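Local coordinates for clavulanic acid biosynthesis oligopeptide binding protein 2 (Streptomyces clavuligerus, PDB 2WOL), which is a solute-binding protein of the clavulanic acid biosynthesis pathway that probably binds oligopeptides, at residues D330-Q335 / D370-L375; A324-A329 / V522-V527; A377-L382 / A414-E419; D363-G368 / R516-A521; S302-V307 / L526-T531. One frame throughout, in Å; residues are numbered along the deposited sequence. Where two conformers were deposited one is given.

Strand 303-309 opens interaction 5, helix 319-327 opens interaction 2, and residues 330-335 at the start of the next helix open interaction 1. The long loop then supplies 363-368 to interaction 4 before 370-375 closes interaction 1, so these two cross. Interaction 3 follows as a shorter loop, from helix 375-384 to the turn before strand 418-425. The remaining three close almost together: helix 503-520 completes interaction 4, and strand 523-534 completes interactions 2 and 5, which share Leu526 and Val527. Interactions 1 and 4 thus lie within 2, and interaction 3 within 4, 2 and 5. Together they join helix 503-520 and strand 523-534 to helices 319-327, 331-337 and 375-384 and the sheet's other strands.

Interaction 1: residues D330-Q335 / D370-L375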
# COMPACT_ATOMS: atom_id res chain seq x y z
N ASP A 330 -8.36 15.90 20.28
CA ASP A 330 -9.73 15.44 20.45
C ASP A 330 -9.96 14.35 19.41
O ASP A 330 -10.28 14.64 18.26
CB ASP A 330 -10.72 16.60 20.27
CG ASP A 330 -12.17 16.20 20.52
OD1 ASP A 330 -12.50 15.00 20.40
OD2 ASP A 330 -12.98 17.10 20.82
N LYS A 331 -9.78 13.10 19.83
CA LYS A 331 -9.81 11.96 18.90
C LYS A 331 -11.18 11.77 18.25
O LYS A 331 -11.28 11.29 17.13
CB LYS A 331 -9.39 10.67 19.61
CG LYS A 331 -7.98 10.67 20.25
CD LYS A 331 -6.83 10.90 19.25
CE LYS A 331 -6.74 9.81 18.18
NZ LYS A 331 -6.38 8.46 18.71
N ILE A 332 -12.23 12.15 18.98
CA ILE A 332 -13.60 12.06 18.49
C ILE A 332 -13.83 13.09 17.39
O ILE A 332 -14.32 12.76 16.30
CB ILE A 332 -14.63 12.23 19.64
CG1 ILE A 332 -14.41 11.17 20.73
CG2 ILE A 332 -16.07 12.20 19.10
CD1 ILE A 332 -14.48 9.71 20.25
N LEU A 333 -13.44 14.34 17.66
CA LEU A 333 -13.53 15.42 16.68
C LEU A 333 -12.70 15.11 15.43
O LEU A 333 -13.13 15.37 14.30
CB LEU A 333 -13.05 16.74 17.30
CG LEU A 333 -13.19 18.04 16.51
CD1 LEU A 333 -14.66 18.46 16.42
CD2 LEU A 333 -12.35 19.16 17.12
N LEU A 334 -11.51 14.55 15.64
CA LEU A 334 -10.61 14.22 14.55
C LEU A 334 -11.16 13.09 13.69
O LEU A 334 -11.05 13.12 12.46
CB LEU A 334 -9.21 13.88 15.09
CG LEU A 334 -8.42 15.10 15.57
CD1 LEU A 334 -7.40 14.73 16.63
CD2 LEU A 334 -7.76 15.81 14.40
N GLN A 335 -11.79 12.10 14.33
CA GLN A 335 -12.45 11.02 13.60
C GLN A 335 -13.66 11.54 12.82
O GLN A 335 -13.90 11.12 11.69
CB GLN A 335 -12.86 9.91 14.55
CG GLN A 335 -13.54 8.74 13.85
CD GLN A 335 -13.73 7.56 14.76
OE1 GLN A 335 -14.13 7.71 15.91
NE2 GLN A 335 -13.44 6.36 14.25
N ASP A 370 -13.62 10.39 27.85
CA ASP A 370 -14.48 10.58 26.68
C ASP A 370 -13.69 10.65 25.36
O ASP A 370 -14.26 10.88 24.29
CB ASP A 370 -15.38 11.82 26.85
CG ASP A 370 -14.60 13.13 26.90
OD1 ASP A 370 -13.34 13.11 26.89
OD2 ASP A 370 -15.25 14.20 26.95
N LEU A 371 -12.38 10.44 25.46
CA LEU A 371 -11.46 10.45 24.30
C LEU A 371 -11.38 11.81 23.59
O LEU A 371 -10.98 11.88 22.42
CB LEU A 371 -11.82 9.34 23.29
CG LEU A 371 -11.88 7.90 23.81
CD1 LEU A 371 -12.44 6.97 22.74
CD2 LEU A 371 -10.51 7.41 24.28
N ARG A 372 -11.73 12.88 24.29
CA ARG A 372 -11.75 14.21 23.68
C ARG A 372 -10.54 15.07 24.06
O ARG A 372 -10.43 16.22 23.62
CB ARG A 372 -13.07 14.93 24.02
CG ARG A 372 -14.28 14.39 23.24
CD ARG A 372 -15.39 15.42 23.25
NE ARG A 372 -16.54 15.03 22.43
CZ ARG A 372 -16.70 15.34 21.14
NH1 ARG A 372 -15.77 16.06 20.50
NH2 ARG A 372 -17.78 14.94 20.49
N GLY A 373 -9.63 14.51 24.85
CA GLY A 373 -8.40 15.18 25.24
C GLY A 373 -8.22 15.24 26.75
O GLY A 373 -9.18 15.48 27.48
N ASP A 374 -6.99 15.01 27.20
CA ASP A 374 -6.63 15.24 28.60
C ASP A 374 -5.88 16.56 28.66
O ASP A 374 -4.66 16.61 28.48
CB ASP A 374 -5.78 14.09 29.15
CG ASP A 374 -5.49 14.23 30.63
OD1 ASP A 374 -5.65 15.34 31.18
OD2 ASP A 374 -5.07 13.22 31.25
N LEU A 375 -6.63 17.63 28.91
CA LEU A 375 -6.07 18.97 28.85
C LEU A 375 -5.19 19.29 30.05
O LEU A 375 -4.25 20.07 29.93
CB LEU A 375 -7.19 20.02 28.69
CG LEU A 375 -8.15 19.81 27.50
CD1 LEU A 375 -9.08 21.01 27.36
CD2 LEU A 375 -7.41 19.54 26.19
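The backbones of Asp330 and Arg372 come so close that their CA atoms are 4.0 Å apart, and Asp330 CA makes a CA-H...O contact of 3.3 Å with Arg372 O. One residue on, Lys331 N gives a weak hydrogen bond to Leu371 O. Asp330 is the N-cap of helix 331-337. Its CG stands anti to the backbone N (chi1 -177°), and OD1 receives Leu333 N at 3.0 Å in an almost straight bond that arrives from above the carboxylate plane. The other oxygen, OD2, uses its syn lone pair for a salt bridge to Arg372 NH1 at 3.0 Å. OD2 lies in the guanidinium plane, while the two flat groups stand 88° apart. Ile332 crosses Arg372 at about a right angle and lays CG2 over one guanidinium face, offset toward the rim and 3.5 Å from NH2. The loop is itself braced by an Asx turn, in which Asp370 OD1 accepts from Arg372 N at 3.1 Å, and Arg372 O takes a bond from Arg415 NH2. Asp330 is probably ionised, one carboxylate oxygen held by the helix start and the other by the loop's arginine.

Interaction 2: residues A324-A329 / V522-V527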
# COMPACT_ATOMS: atom_id res chain seq x y z
N ALA A 324 2.32 17.20 24.58
CA ALA A 324 1.21 18.11 24.79
C ALA A 324 0.19 17.99 23.66
O ALA A 324 -1.01 17.90 23.90
CB ALA A 324 1.70 19.54 24.91
N VAL A 325 0.69 17.96 22.43
CA VAL A 325 -0.16 17.82 21.26
C VAL A 325 -0.93 16.49 21.29
O VAL A 325 -2.14 16.46 21.01
CB VAL A 325 0.64 17.96 19.95
CG1 VAL A 325 -0.22 17.61 18.73
CG2 VAL A 325 1.19 19.38 19.82
N GLN A 326 -0.25 15.40 21.65
CA GLN A 326 -0.90 14.10 21.73
C GLN A 326 -2.03 14.11 22.76
O GLN A 326 -3.14 13.66 22.47
CB GLN A 326 0.11 12.99 22.06
CG GLN A 326 1.33 12.94 21.13
CD GLN A 326 1.34 11.76 20.17
OE1 GLN A 326 0.45 10.90 20.18
NE2 GLN A 326 2.37 11.70 19.34
N TYR A 327 -1.77 14.65 23.95
CA TYR A 327 -2.78 14.70 25.01
C TYR A 327 -3.97 15.59 24.65
O TYR A 327 -5.10 15.29 25.05
CB TYR A 327 -2.18 15.20 26.32
CG TYR A 327 -1.38 14.18 27.09
CD1 TYR A 327 -0.03 14.39 27.37
CD2 TYR A 327 -1.97 13.01 27.56
CE1 TYR A 327 0.71 13.47 28.08
CE2 TYR A 327 -1.24 12.07 28.28
CZ TYR A 327 0.11 12.31 28.54
OH TYR A 327 0.85 11.39 29.25
N ALA A 328 -3.72 16.68 23.92
CA ALA A 328 -4.76 17.66 23.59
C ALA A 328 -5.54 17.33 22.32
O ALA A 328 -6.41 18.10 21.91
CB ALA A 328 -4.17 19.06 23.52
N ALA A 329 -5.23 16.20 21.70
CA ALA A 329 -5.95 15.76 20.51
C ALA A 329 -7.35 15.29 20.89
O ALA A 329 -7.51 14.42 21.75
CB ALA A 329 -5.18 14.63 19.82
N VAL A 522 6.56 11.64 18.04
CA VAL A 522 6.63 12.31 16.73
C VAL A 522 5.45 11.97 15.81
O VAL A 522 5.17 12.71 14.87
CB VAL A 522 7.97 12.05 16.01
CG1 VAL A 522 9.11 12.78 16.72
CG2 VAL A 522 8.27 10.56 15.89
N LEU A 523 4.77 10.86 16.09
CA LEU A 523 3.60 10.46 15.30
C LEU A 523 2.36 10.37 16.19
O LEU A 523 2.38 9.67 17.20
CB LEU A 523 3.83 9.12 14.60
CG LEU A 523 5.03 9.01 13.64
CD1 LEU A 523 5.09 7.62 13.02
CD2 LEU A 523 4.97 10.07 12.55
N LEU A 524 1.31 11.09 15.80
CA LEU A 524 0.02 11.05 16.47
C LEU A 524 -0.95 10.23 15.62
O LEU A 524 -1.44 10.71 14.59
CB LEU A 524 -0.52 12.47 16.69
CG LEU A 524 -1.99 12.66 17.10
CD1 LEU A 524 -2.34 11.92 18.40
CD2 LEU A 524 -2.30 14.14 17.24
N PRO A 525 -1.23 8.98 16.04
CA PRO A 525 -2.15 8.12 15.31
C PRO A 525 -3.58 8.63 15.47
O PRO A 525 -3.96 9.02 16.57
CB PRO A 525 -2.00 6.75 15.99
CG PRO A 525 -0.93 6.89 17.00
CD PRO A 525 -0.69 8.33 17.24
N LEU A 526 -4.34 8.63 14.38
CA LEU A 526 -5.74 9.05 14.44
C LEU A 526 -6.68 7.87 14.25
O LEU A 526 -7.34 7.44 15.20
CB LEU A 526 -6.03 10.16 13.42
CG LEU A 526 -5.18 11.44 13.55
CD1 LEU A 526 -5.55 12.44 12.47
CD2 LEU A 526 -5.34 12.07 14.93
N VAL A 527 -6.74 7.36 13.03
CA VAL A 527 -7.58 6.20 12.72
C VAL A 527 -6.89 5.27 11.75
O VAL A 527 -6.05 5.70 10.96
CB VAL A 527 -8.97 6.61 12.12
CG1 VAL A 527 -9.79 7.43 13.12
CG2 VAL A 527 -8.81 7.36 10.79
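Gln326 and Leu524 slide past each other in opposite directions, the glutamine running from its helix toward the strand backbone while the leucine reaches back from the strand toward the helix. A bend at chi2 (-107°) turns CD of Gln326 toward the strand. NE2 donates to Leu523 O at 2.9 Å in a nearly straight bond (168°). The carbonyl oxygen lies in the plane of the amide, yet NE2 itself stands well above the carbonyl plane, approaching that peptide group from its flat side. The same nitrogen also bonds Ala521 O, so two backbone oxygens grip NE2 and fix the rotation of the amide. OE1 is turned to the apolar side, 3.5 Å from Leu524 CD1 and 4.1 Å from Pro525 CD. Helix 319-327 thereby rests on the first residues of strand 523-534, which belongs to a mixed sheet and runs antiparallel to strand 303-309, with Leu524 bonded through its backbone to Val307. Leu523, directed away from the helix, instead packs on Phe306. The apolar half of the contact is made by Leu524, whose CG is anti to the backbone N (chi1 167°). Its CD2 meets Ala329 CB at 3.9 Å, just past the helix, and lies 4.3 Å from Val325 CG1. Every residue that touches here is buried. On a different side of the helix, Tyr327 points away from the strand and packs against Ala377 and Glu381 of helix 375-384.

Interaction 3: residues A377-L382 / A414-E419; sequences AARAEL and ARVGIE
Val416 forms the tightly packed centre of this contact, its two methyl groups divided between neighbours on helix 375-384. CG2 lies 4.0 Å from Leu382 CD1, which also sits 3.3 Å from the carbonyl oxygen Val416 O. CG1 faces Ala378 CB at 4.1 Å. The other branch of Leu382 reaches further along the chain, where CD2 meets Ile418 CD1 at 4.1 Å. Ala378, Leu382, Val416 and Ile418 are all buried, and Phe391 of strand 391-398 adds to the packing on both Leu382 and Ile418. The segment 414-419 is the second bend of a beta-alpha-beta crossover, in which helix 401-414 links the parallel strands 391-398 and 418-425. A Schellman motif ends that helix: Gly417, at positive phi, is the C-prime residue, Ile418 N bonds Leu413 O, and Gly417 N bonds Ala414 O at 3.1 Å. The loose side belongs to Arg379, which is exposed to solvent. Its chain is extended from CG to NE and passes obliquely over Val416, with CG1 of the valine over one face of the guanidinium and 4.0 Å from NE. At the far end NH2 donates to Arg415 O at 3.1 Å. This bond is bent, with an angle of 137°, and the oxygen is tilted from the guanidinium plane. The side chain of Arg415 turns from helix 375-384, and its NH2 bonds Ala328 O.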
# COMPACT_ATOMS: atom_id res chain seq x y z
N ALA A 377 -3.16 17.03 31.43
CA ALA A 377 -1.89 16.41 31.07
C ALA A 377 -1.16 17.24 30.01
O ALA A 377 0.06 17.42 30.10
CB ALA A 377 -2.10 14.99 30.58
N ALA A 378 -1.90 17.74 29.03
CA ALA A 378 -1.33 18.58 27.96
C ALA A 378 -0.70 19.85 28.53
O ALA A 378 0.41 20.23 28.12
CB ALA A 378 -2.39 18.92 26.92
N ARG A 379 -1.39 20.50 29.46
CA ARG A 379 -0.88 21.73 30.07
C ARG A 379 0.37 21.48 30.89
O ARG A 379 1.29 22.30 30.90
CB ARG A 379 -1.96 22.43 30.90
CG ARG A 379 -3.01 23.14 30.05
CD ARG A 379 -4.11 23.77 30.88
NE ARG A 379 -5.22 24.18 30.01
CZ ARG A 379 -6.45 23.68 30.06
NH1 ARG A 379 -6.76 22.76 30.96
NH2 ARG A 379 -7.37 24.13 29.22
N ALA A 380 0.42 20.33 31.56
CA ALA A 380 1.60 19.94 32.32
C ALA A 380 2.79 19.72 31.39
O ALA A 380 3.91 20.12 31.71
CB ALA A 380 1.32 18.70 33.15
N GLU A 381 2.55 19.10 30.23
CA GLU A 381 3.59 18.90 29.22
C GLU A 381 4.09 20.25 28.68
O GLU A 381 5.29 20.45 28.53
CB GLU A 381 3.10 18.02 28.07
CG GLU A 381 2.76 16.57 28.46
CD GLU A 381 3.96 15.72 28.83
OE1 GLU A 381 5.10 16.03 28.40
OE2 GLU A 381 3.76 14.71 29.55
N LEU A 382 3.16 21.16 28.40
CA LEU A 382 3.53 22.51 27.96
C LEU A 382 4.43 23.22 28.97
O LEU A 382 5.42 23.83 28.60
CB LEU A 382 2.29 23.35 27.65
CG LEU A 382 1.58 23.05 26.33
CD1 LEU A 382 0.29 23.84 26.23
CD2 LEU A 382 2.49 23.34 25.13
N ALA A 414 -6.14 24.57 20.23
CA ALA A 414 -6.47 25.92 20.70
C ALA A 414 -6.90 25.93 22.16
O ALA A 414 -6.73 26.92 22.87
CB ALA A 414 -7.54 26.55 19.82
N ARG A 415 -7.44 24.80 22.62
CA ARG A 415 -7.93 24.65 23.99
C ARG A 415 -6.84 24.78 25.06
O ARG A 415 -7.14 25.06 26.22
CB ARG A 415 -8.67 23.32 24.16
CG ARG A 415 -9.89 23.18 23.26
CD ARG A 415 -10.54 21.82 23.41
NE ARG A 415 -9.63 20.73 23.05
CZ ARG A 415 -9.85 19.44 23.31
NH1 ARG A 415 -10.95 19.06 23.94
NH2 ARG A 415 -8.95 18.54 22.94
N VAL A 416 -5.58 24.57 24.66
CA VAL A 416 -4.44 24.70 25.58
C VAL A 416 -3.46 25.79 25.12
O VAL A 416 -2.29 25.81 25.51
CB VAL A 416 -3.72 23.35 25.81
CG1 VAL A 416 -4.65 22.36 26.51
CG2 VAL A 416 -3.19 22.76 24.50
N GLY A 417 -3.95 26.70 24.27
CA GLY A 417 -3.17 27.86 23.85
C GLY A 417 -2.17 27.60 22.73
O GLY A 417 -1.31 28.43 22.46
N ILE A 418 -2.28 26.44 22.09
CA ILE A 418 -1.48 26.17 20.90
C ILE A 418 -2.26 26.69 19.71
O ILE A 418 -3.28 26.12 19.32
CB ILE A 418 -1.13 24.66 20.75
CG1 ILE A 418 -0.37 24.18 21.99
CG2 ILE A 418 -0.31 24.44 19.48
CD1 ILE A 418 -0.20 22.66 22.09
N GLU A 419 -1.77 27.80 19.15
CA GLU A 419 -2.45 28.52 18.08
C GLU A 419 -1.86 28.14 16.74
O GLU A 419 -0.74 28.54 16.41
CB GLU A 419 -2.33 30.03 18.28
CG GLU A 419 -2.87 30.56 19.60
CD GLU A 419 -2.56 32.03 19.81
OE1 GLU A 419 -2.42 32.76 18.80
OE2 GLU A 419 -2.45 32.46 20.98

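Interaction 4: residues D363-G368 / R516-A521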
# COMPACT_ATOMS: atom_id res chain seq x y z
N ASP A 363 -1.02 2.80 24.42
CA ASP A 363 -1.66 4.11 24.54
C ASP A 363 -0.90 4.94 25.56
O ASP A 363 -1.30 5.06 26.72
CB ASP A 363 -3.14 3.95 24.92
CG ASP A 363 -3.90 5.27 24.90
OD1 ASP A 363 -3.41 6.26 24.31
OD2 ASP A 363 -5.01 5.31 25.49
N LEU A 364 0.22 5.51 25.12
CA LEU A 364 1.10 6.25 26.02
C LEU A 364 0.51 7.59 26.46
O LEU A 364 0.84 8.07 27.54
CB LEU A 364 2.49 6.46 25.40
CG LEU A 364 3.31 5.20 25.10
CD1 LEU A 364 4.72 5.58 24.67
CD2 LEU A 364 3.37 4.25 26.30
N TYR A 365 -0.35 8.17 25.62
CA TYR A 365 -0.93 9.48 25.88
C TYR A 365 -2.46 9.46 25.84
O TYR A 365 -3.06 9.99 24.90
CB TYR A 365 -0.35 10.53 24.92
CG TYR A 365 1.14 10.35 24.73
CD1 TYR A 365 1.67 9.91 23.52
CD2 TYR A 365 2.01 10.59 25.79
CE1 TYR A 365 3.04 9.73 23.36
CE2 TYR A 365 3.38 10.40 25.65
CZ TYR A 365 3.89 9.97 24.43
OH TYR A 365 5.25 9.81 24.31
N PRO A 366 -3.10 8.85 26.85
CA PRO A 366 -4.56 8.74 26.81
C PRO A 366 -5.24 10.10 26.81
O PRO A 366 -4.74 11.05 27.42
CB PRO A 366 -4.90 8.00 28.11
CG PRO A 366 -3.65 7.35 28.55
CD PRO A 366 -2.54 8.24 28.07
N THR A 367 -6.38 10.17 26.13
CA THR A 367 -7.09 11.44 25.94
C THR A 367 -8.34 11.57 26.82
O THR A 367 -9.31 12.23 26.44
CB THR A 367 -7.46 11.65 24.46
OG1 THR A 367 -8.23 10.54 23.99
CG2 THR A 367 -6.20 11.80 23.61
N GLY A 368 -8.31 10.96 28.00
CA GLY A 368 -9.41 11.10 28.96
C GLY A 368 -10.55 10.12 28.76
O GLY A 368 -10.58 9.39 27.77
N ARG A 516 9.01 2.55 21.32
CA ARG A 516 10.02 3.61 21.33
C ARG A 516 9.59 4.78 20.45
O ARG A 516 9.78 5.94 20.82
CB ARG A 516 11.37 3.08 20.87
CG ARG A 516 12.09 2.25 21.91
CD ARG A 516 13.34 1.61 21.33
NE ARG A 516 14.10 0.89 22.35
CZ ARG A 516 15.10 1.42 23.06
NH1 ARG A 516 15.46 2.68 22.87
NH2 ARG A 516 15.73 0.68 23.96
N VAL A 517 9.00 4.48 19.30
CA VAL A 517 8.49 5.52 18.40
C VAL A 517 7.43 6.37 19.11
O VAL A 517 7.45 7.60 19.02
CB VAL A 517 7.94 4.95 17.08
CG1 VAL A 517 7.24 6.03 16.26
CG2 VAL A 517 9.06 4.32 16.27
N MET A 518 6.51 5.72 19.82
CA MET A 518 5.49 6.45 20.55
C MET A 518 6.07 7.24 21.73
O MET A 518 5.58 8.32 22.04
CB MET A 518 4.34 5.53 20.97
CG MET A 518 3.46 5.07 19.79
SD MET A 518 2.90 6.39 18.68
CE MET A 518 1.89 7.38 19.78
N GLU A 519 7.13 6.72 22.35
CA GLU A 519 7.85 7.48 23.38
C GLU A 519 8.39 8.80 22.82
O GLU A 519 8.35 9.83 23.49
CB GLU A 519 8.98 6.65 24.00
CG GLU A 519 8.50 5.53 24.91
CD GLU A 519 9.60 4.54 25.29
OE1 GLU A 519 10.76 4.73 24.86
OE2 GLU A 519 9.29 3.58 26.02
N HIS A 520 8.89 8.77 21.58
CA HIS A 520 9.35 9.98 20.90
C HIS A 520 8.22 10.98 20.63
O HIS A 520 8.47 12.18 20.51
CB HIS A 520 10.02 9.63 19.57
CG HIS A 520 11.43 9.14 19.71
ND1 HIS A 520 12.48 9.97 20.03
CD2 HIS A 520 11.96 7.90 19.55
CE1 HIS A 520 13.60 9.27 20.07
NE2 HIS A 520 13.31 8.01 19.79
N ALA A 521 7.00 10.46 20.52
CA ALA A 521 5.79 11.28 20.33
C ALA A 521 5.76 12.07 19.01
O ALA A 521 5.01 13.04 18.87
CB ALA A 521 5.54 12.20 21.54
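Tyr365 places its hydroxyl against the last turn of helix 503-520, where OH donates to Met518 O at 2.7 Å. The acceptor lies at the ring edge, in plane, and the hydroxyl is tilted only 20° from the carbonyl plane. Ala521 CB approaches the same end of the ring obliquely, 4.0 Å from Tyr365 CE1. Next to it Leu364 sends CD1 onto the helix backbone, 3.5 Å from Glu519 N, with Met518 CB at 3.7 Å and Glu519 CG at 3.8 Å. These two loop residues also brace each other, since Leu364 CB stands 3.8 Å above the Tyr365 ring, over its centre. On the helix side, Ala521 is the first residue to leave helical angles, its positive phi (64°) marking the end of the helix. Met518 O is also the acceptor of a weak bond from Ala521 N, so the tyrosine shares this carbonyl with the helix end. Arg323 of helix 319-327 forms a second shell: its NE bonds Tyr365 OH and its NH2 bonds Glu519 O. The ring of Tyr327 meets that of Tyr365 edge-to-face. The loop before helix 375-384 is thus joined to both helix 319-327 and the C-terminal end of helix 503-520.

Interaction 5: residues S302-V307 / L526-T531; sequences SFLHFV and LVHDKT
His305 N donates to Val527 O at 2.9 Å, while His305 O accepts two N-H groups from the opposite strand. Leu526 N reaches this oxygen at 3.0 Å and Val527 N more weakly at 3.4 Å. Further along, Asp529 N bonds Phe303 O at 2.9 Å. A water extends this end, donating to Phe303 O and, at 2.7 Å, to Asp529 O. Leu526 and Val527 both face His305, a classic beta bulge, with Leu526 at a psi of -71°, in the antiparallel pairing of strands 303-309 and 523-534. Strand 303-309 also pairs with 448-453, so this ladder lies inside the mixed sheet. At the bulge Leu526 CD1 sits 4.0 Å from Val307 CG2 and, in one of the two conformers of His305, obliquely to the imidazole ring. Leu304 and His528 form the neighbouring non-hydrogen-bonded pair. Leu304 CG is anti to the backbone N (chi1 170°), and CD1 comes within 3.7 Å of His528 CE1. Phe303 O lies at the edge of the His528 ring, in plane, yet ND1 is buried and has no polar partner in the model. Val405 of helix 401-414 packs against both His305 and Leu526.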
# COMPACT_ATOMS: atom_id res chain seq x y z
N SER A 302 -6.01 -1.08 5.80
CA SER A 302 -4.65 -1.17 6.35
C SER A 302 -3.87 0.15 6.30
O SER A 302 -2.71 0.21 6.71
CB SER A 302 -3.85 -2.31 5.72
OG SER A 302 -4.37 -3.56 6.13
N PHE A 303 -4.53 1.20 5.81
CA PHE A 303 -3.95 2.54 5.83
C PHE A 303 -4.10 3.16 7.21
O PHE A 303 -5.07 2.87 7.93
CB PHE A 303 -4.60 3.44 4.78
CG PHE A 303 -4.04 3.28 3.39
CD1 PHE A 303 -4.25 2.10 2.67
CD2 PHE A 303 -3.33 4.31 2.80
CE1 PHE A 303 -3.73 1.96 1.39
CE2 PHE A 303 -2.82 4.18 1.51
CZ PHE A 303 -3.01 3.00 0.81
N LEU A 304 -3.13 3.99 7.58
CA LEU A 304 -3.17 4.75 8.82
C LEU A 304 -3.23 6.23 8.50
O LEU A 304 -2.45 6.73 7.70
CB LEU A 304 -1.93 4.44 9.66
CG LEU A 304 -1.69 5.33 10.89
CD1 LEU A 304 -2.67 5.02 12.01
CD2 LEU A 304 -0.26 5.19 11.39
N HIS A 305 -4.16 6.93 9.14
CA HIS A 305 -4.23 8.38 9.09
C HIS A 305 -3.57 8.91 10.35
O HIS A 305 -3.90 8.48 11.46
CB HIS A 305 -5.69 8.82 9.01
CG HIS A 305 -5.87 10.26 8.61
ND1 HIS A 305 -5.42 10.76 7.41
CD2 HIS A 305 -6.49 11.29 9.24
CE1 HIS A 305 -5.72 12.04 7.32
NE2 HIS A 305 -6.37 12.38 8.42
N PHE A 306 -2.61 9.82 10.18
CA PHE A 306 -1.86 10.33 11.32
C PHE A 306 -1.38 11.76 11.13
O PHE A 306 -1.46 12.32 10.04
CB PHE A 306 -0.68 9.40 11.68
CG PHE A 306 0.39 9.31 10.62
CD1 PHE A 306 1.54 10.09 10.71
CD2 PHE A 306 0.27 8.42 9.56
CE1 PHE A 306 2.55 9.99 9.76
CE2 PHE A 306 1.27 8.32 8.59
CZ PHE A 306 2.41 9.11 8.69
N VAL A 307 -0.92 12.35 12.23
CA VAL A 307 -0.26 13.65 12.20
C VAL A 307 1.19 13.45 12.62
O VAL A 307 1.47 12.81 13.64
CB VAL A 307 -0.96 14.67 13.13
CG1 VAL A 307 -0.17 15.98 13.22
CG2 VAL A 307 -2.39 14.94 12.66
N LEU A 526 -4.34 8.63 14.38
CA LEU A 526 -5.74 9.05 14.44
C LEU A 526 -6.68 7.87 14.25
O LEU A 526 -7.34 7.44 15.20
CB LEU A 526 -6.03 10.16 13.42
CG LEU A 526 -5.18 11.44 13.55
CD1 LEU A 526 -5.55 12.44 12.47
CD2 LEU A 526 -5.34 12.07 14.93
N VAL A 527 -6.74 7.36 13.03
CA VAL A 527 -7.58 6.20 12.72
C VAL A 527 -6.89 5.27 11.75
O VAL A 527 -6.05 5.70 10.96
CB VAL A 527 -8.97 6.61 12.12
CG1 VAL A 527 -9.79 7.43 13.12
CG2 VAL A 527 -8.81 7.36 10.79
N HIS A 528 -7.25 3.99 11.82
CA HIS A 528 -6.99 3.07 10.72
C HIS A 528 -8.18 3.17 9.78
O HIS A 528 -9.34 2.98 10.18
CB HIS A 528 -6.81 1.64 11.22
CG HIS A 528 -5.54 1.42 11.98
ND1 HIS A 528 -4.29 1.66 11.43
CD2 HIS A 528 -5.32 0.97 13.23
CE1 HIS A 528 -3.37 1.37 12.33
NE2 HIS A 528 -3.96 0.95 13.43
N ASP A 529 -7.88 3.50 8.53
CA ASP A 529 -8.91 3.78 7.53
C ASP A 529 -9.77 2.56 7.20
O ASP A 529 -9.30 1.42 7.25
CB ASP A 529 -8.32 4.43 6.28
CG ASP A 529 -7.98 5.90 6.48
OD1 ASP A 529 -8.81 6.64 7.04
OD2 ASP A 529 -6.87 6.32 6.07
N LYS A 530 -11.04 2.83 6.91
CA LYS A 530 -11.96 1.83 6.41
C LYS A 530 -12.60 2.37 5.14
O LYS A 530 -12.52 3.56 4.84
CB LYS A 530 -13.03 1.50 7.45
CG LYS A 530 -12.48 0.69 8.63
CD LYS A 530 -13.52 0.45 9.72
CE LYS A 530 -14.58 -0.55 9.28
NZ LYS A 530 -15.49 -0.89 10.41
N THR A 531 -13.21 1.48 4.37
CA THR A 531 -13.80 1.88 3.10
C THR A 531 -15.06 1.07 2.85
O THR A 531 -15.27 0.04 3.49
CB THR A 531 -12.79 1.69 1.94
OG1 THR A 531 -13.23 2.42 0.79
CG2 THR A 531 -12.62 0.21 1.58
O HOH W 1 -6.82 0.56 7.96